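Local coordinates for protein acidocalcisomal pyrophosphatase (Trypanosoma brucei brucei, PDB 5C5V) that probably hydrolyses inorganic diphosphate to phosphate with the help of magnesium ions, as other members of the PPase family do, at residues Lys273-His276 and Asp277-Lys280. Residues are numbered along the deposited sequence; the frame is centred on the assembly and turned at random.
Sequences KDIH and DVPK
With chi1 at -72°, the carboxylate of Asp-277 turns to the side of its own backbone N and reaches back to Lys-273. Its OD2 accepts the backbone N-H of Lys-273 at 2.7 Å, through the lone pair that faces away from OD1. The N-H of Asp-274 adds a weak second bond, 3.3 Å from its N to the same OD2. CB of Lys-273 also lies close to this oxygen, but the lysine chain then runs off extended, so its ammonium group is not the partner.

Two backbone bonds run alongside. Asp-277 N donates to Asp-274 O at 3.0 Å and closes a type I beta turn from Asp-274 to Asp-277. The next amide, Val-278 N, bonds to Ile-275 O at 3.1 Å. Pro-279 has no N-H to give, and its CD packs 3.2 Å from Ile-275 O.

Ile-275 sends CG1 anti to its backbone N (chi1 -171°), and CD1 at the end of that branch meets CG2 of Val-278 at 4.1 Å. Both side chains are buried against Leu-286 of helix 285-295. On the turn's first residue, OD1 of Asp-274 takes the N-H of Ile-275 at 2.6 Å and also bonds the backbone N of Lys-316, which ties the turn to helix 316-336.

The contact lies where the loop after strand 254-263 passes into the short helix 277-281, away from the magnesium and imidodiphosphate sites. One good and one weak N-H bond meet on the same carboxylate oxygen; they should help hold the rotation of Asp-277 and probably favour its ionised form.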
ATOM      1  N   LYS A 273      10.901  -8.611  -2.258  1.00 59.32           N
ATOM      2  CA  LYS A 273      11.108  -9.852  -2.994  1.00 60.24           C
ATOM      3  C   LYS A 273      12.337 -10.621  -2.554  1.00 59.56           C
ATOM      4  O   LYS A 273      12.404 -11.824  -2.757  1.00 60.39           O
ATOM      5  CB  LYS A 273      11.166  -9.568  -4.494  1.00 61.60           C
ATOM      6  CG  LYS A 273       9.891  -8.902  -4.996  1.00 62.48           C
ATOM      7  CD  LYS A 273       9.826  -8.887  -6.505  1.00 64.40           C
ATOM      8  CE  LYS A 273       8.467  -8.387  -6.997  1.00 65.47           C
ATOM      9  NZ  LYS A 273       8.378  -8.536  -8.494  1.00 67.55           N
ATOM     10  N   ASP A 274      13.286  -9.942  -1.920  1.00 57.91           N
ATOM     11  CA  ASP A 274      14.438 -10.622  -1.353  1.00 57.21           C
ATOM     12  C   ASP A 274      14.995  -9.750  -0.258  1.00 56.23           C
ATOM     13  O   ASP A 274      14.478  -8.673  -0.016  1.00 56.12           O
ATOM     14  CB  ASP A 274      15.496 -10.921  -2.419  1.00 57.76           C
ATOM     15  CG  ASP A 274      16.335 -12.160  -2.082  1.00 58.02           C
ATOM     16  OD1 ASP A 274      16.505 -12.461  -0.882  1.00 57.26           O
ATOM     17  OD2 ASP A 274      16.826 -12.832  -3.014  1.00 58.86           O
ATOM     18  N   ILE A 275      16.048 -10.205   0.408  1.00 55.94           N
ATOM     19  CA  ILE A 275      16.508  -9.535   1.610  1.00 55.22           C
ATOM     20  C   ILE A 275      16.970  -8.097   1.301  1.00 55.11           C
ATOM     21  O   ILE A 275      16.890  -7.201   2.150  1.00 54.52           O
ATOM     22  CB  ILE A 275      17.643 -10.339   2.285  1.00 55.11           C
ATOM     23  CG1 ILE A 275      17.968  -9.758   3.659  1.00 54.68           C
ATOM     24  CG2 ILE A 275      18.875 -10.414   1.395  1.00 55.37           C
ATOM     25  CD1 ILE A 275      16.808  -9.811   4.612  1.00 54.47           C
ATOM     26  N   HIS A 276      17.399  -7.880   0.065  1.00 56.93           N
ATOM     27  CA  HIS A 276      17.927  -6.592  -0.355  1.00 56.85           C
ATOM     28  C   HIS A 276      16.844  -5.526  -0.427  1.00 56.87           C
ATOM     29  O   HIS A 276      17.138  -4.341  -0.356  1.00 56.70           O
ATOM     30  CB  HIS A 276      18.625  -6.729  -1.707  1.00 57.26           C
ATOM     31  CG  HIS A 276      19.577  -7.883  -1.767  1.00 57.95           C
ATOM     32  ND1 HIS A 276      20.841  -7.837  -1.214  1.00 57.75           N
ATOM     33  CD2 HIS A 276      19.446  -9.122  -2.307  1.00 58.30           C
ATOM     34  CE1 HIS A 276      21.452  -8.993  -1.421  1.00 58.09           C
ATOM     35  NE2 HIS A 276      20.623  -9.792  -2.072  1.00 58.58           N
ATOM     36  N   ASP A 277      15.591  -5.943  -0.554  1.00 57.26           N
ATOM     37  CA  ASP A 277      14.503  -4.984  -0.617  1.00 57.29           C
ATOM     38  C   ASP A 277      14.174  -4.393   0.736  1.00 56.62           C
ATOM     39  O   ASP A 277      13.464  -3.393   0.816  1.00 56.76           O
ATOM     40  CB  ASP A 277      13.248  -5.626  -1.203  1.00 58.09           C
ATOM     41  CG  ASP A 277      13.375  -5.888  -2.672  1.00 59.12           C
ATOM     42  OD1 ASP A 277      14.066  -5.087  -3.336  1.00 59.49           O
ATOM     43  OD2 ASP A 277      12.807  -6.894  -3.161  1.00 60.04           O
ATOM     44  N   VAL A 278      14.682  -4.996   1.802  1.00 55.55           N
ATOM     45  CA  VAL A 278      14.326  -4.534   3.136  1.00 55.26           C
ATOM     46  C   VAL A 278      14.990  -3.189   3.458  1.00 55.15           C
ATOM     47  O   VAL A 278      14.337  -2.298   3.998  1.00 55.06           O
ATOM     48  CB  VAL A 278      14.688  -5.575   4.236  1.00 55.03           C
ATOM     49  CG1 VAL A 278      14.373  -5.017   5.640  1.00 54.67           C
ATOM     50  CG2 VAL A 278      13.947  -6.900   4.002  1.00 55.17           C
ATOM     51  N   PRO A 279      16.291  -3.044   3.147  1.00 55.72           N
ATOM     52  CA  PRO A 279      16.909  -1.722   3.331  1.00 55.58           C
ATOM     53  C   PRO A 279      16.296  -0.659   2.419  1.00 55.62           C
ATOM     54  O   PRO A 279      16.222   0.488   2.808  1.00 55.39           O
ATOM     55  CB  PRO A 279      18.385  -1.965   2.973  1.00 55.50           C
ATOM     56  CG  PRO A 279      18.597  -3.413   3.250  1.00 55.62           C
ATOM     57  CD  PRO A 279      17.295  -4.074   2.829  1.00 55.69           C
ATOM     58  N   LYS A 280      15.827  -1.054   1.241  1.00 59.14           N
ATOM     59  CA  LYS A 280      15.212  -0.117   0.296  1.00 59.70           C
ATOM     60  C   LYS A 280      13.894   0.461   0.799  1.00 59.69           C
ATOM     61  O   LYS A 280      13.599   1.629   0.591  1.00 59.90           O
ATOM     62  CB  LYS A 280      14.962  -0.812  -1.036  1.00 60.32           C
ATOM     63  CG  LYS A 280      16.181  -1.071  -1.849  1.00 60.72           C
ATOM     64  CD  LYS A 280      15.735  -1.574  -3.215  1.00 62.15           C
ATOM     65  CE  LYS A 280      14.628  -0.680  -3.800  1.00 62.85           C
ATOM     66  NZ  LYS A 280      14.191  -1.212  -5.151  1.00 64.24           N
TER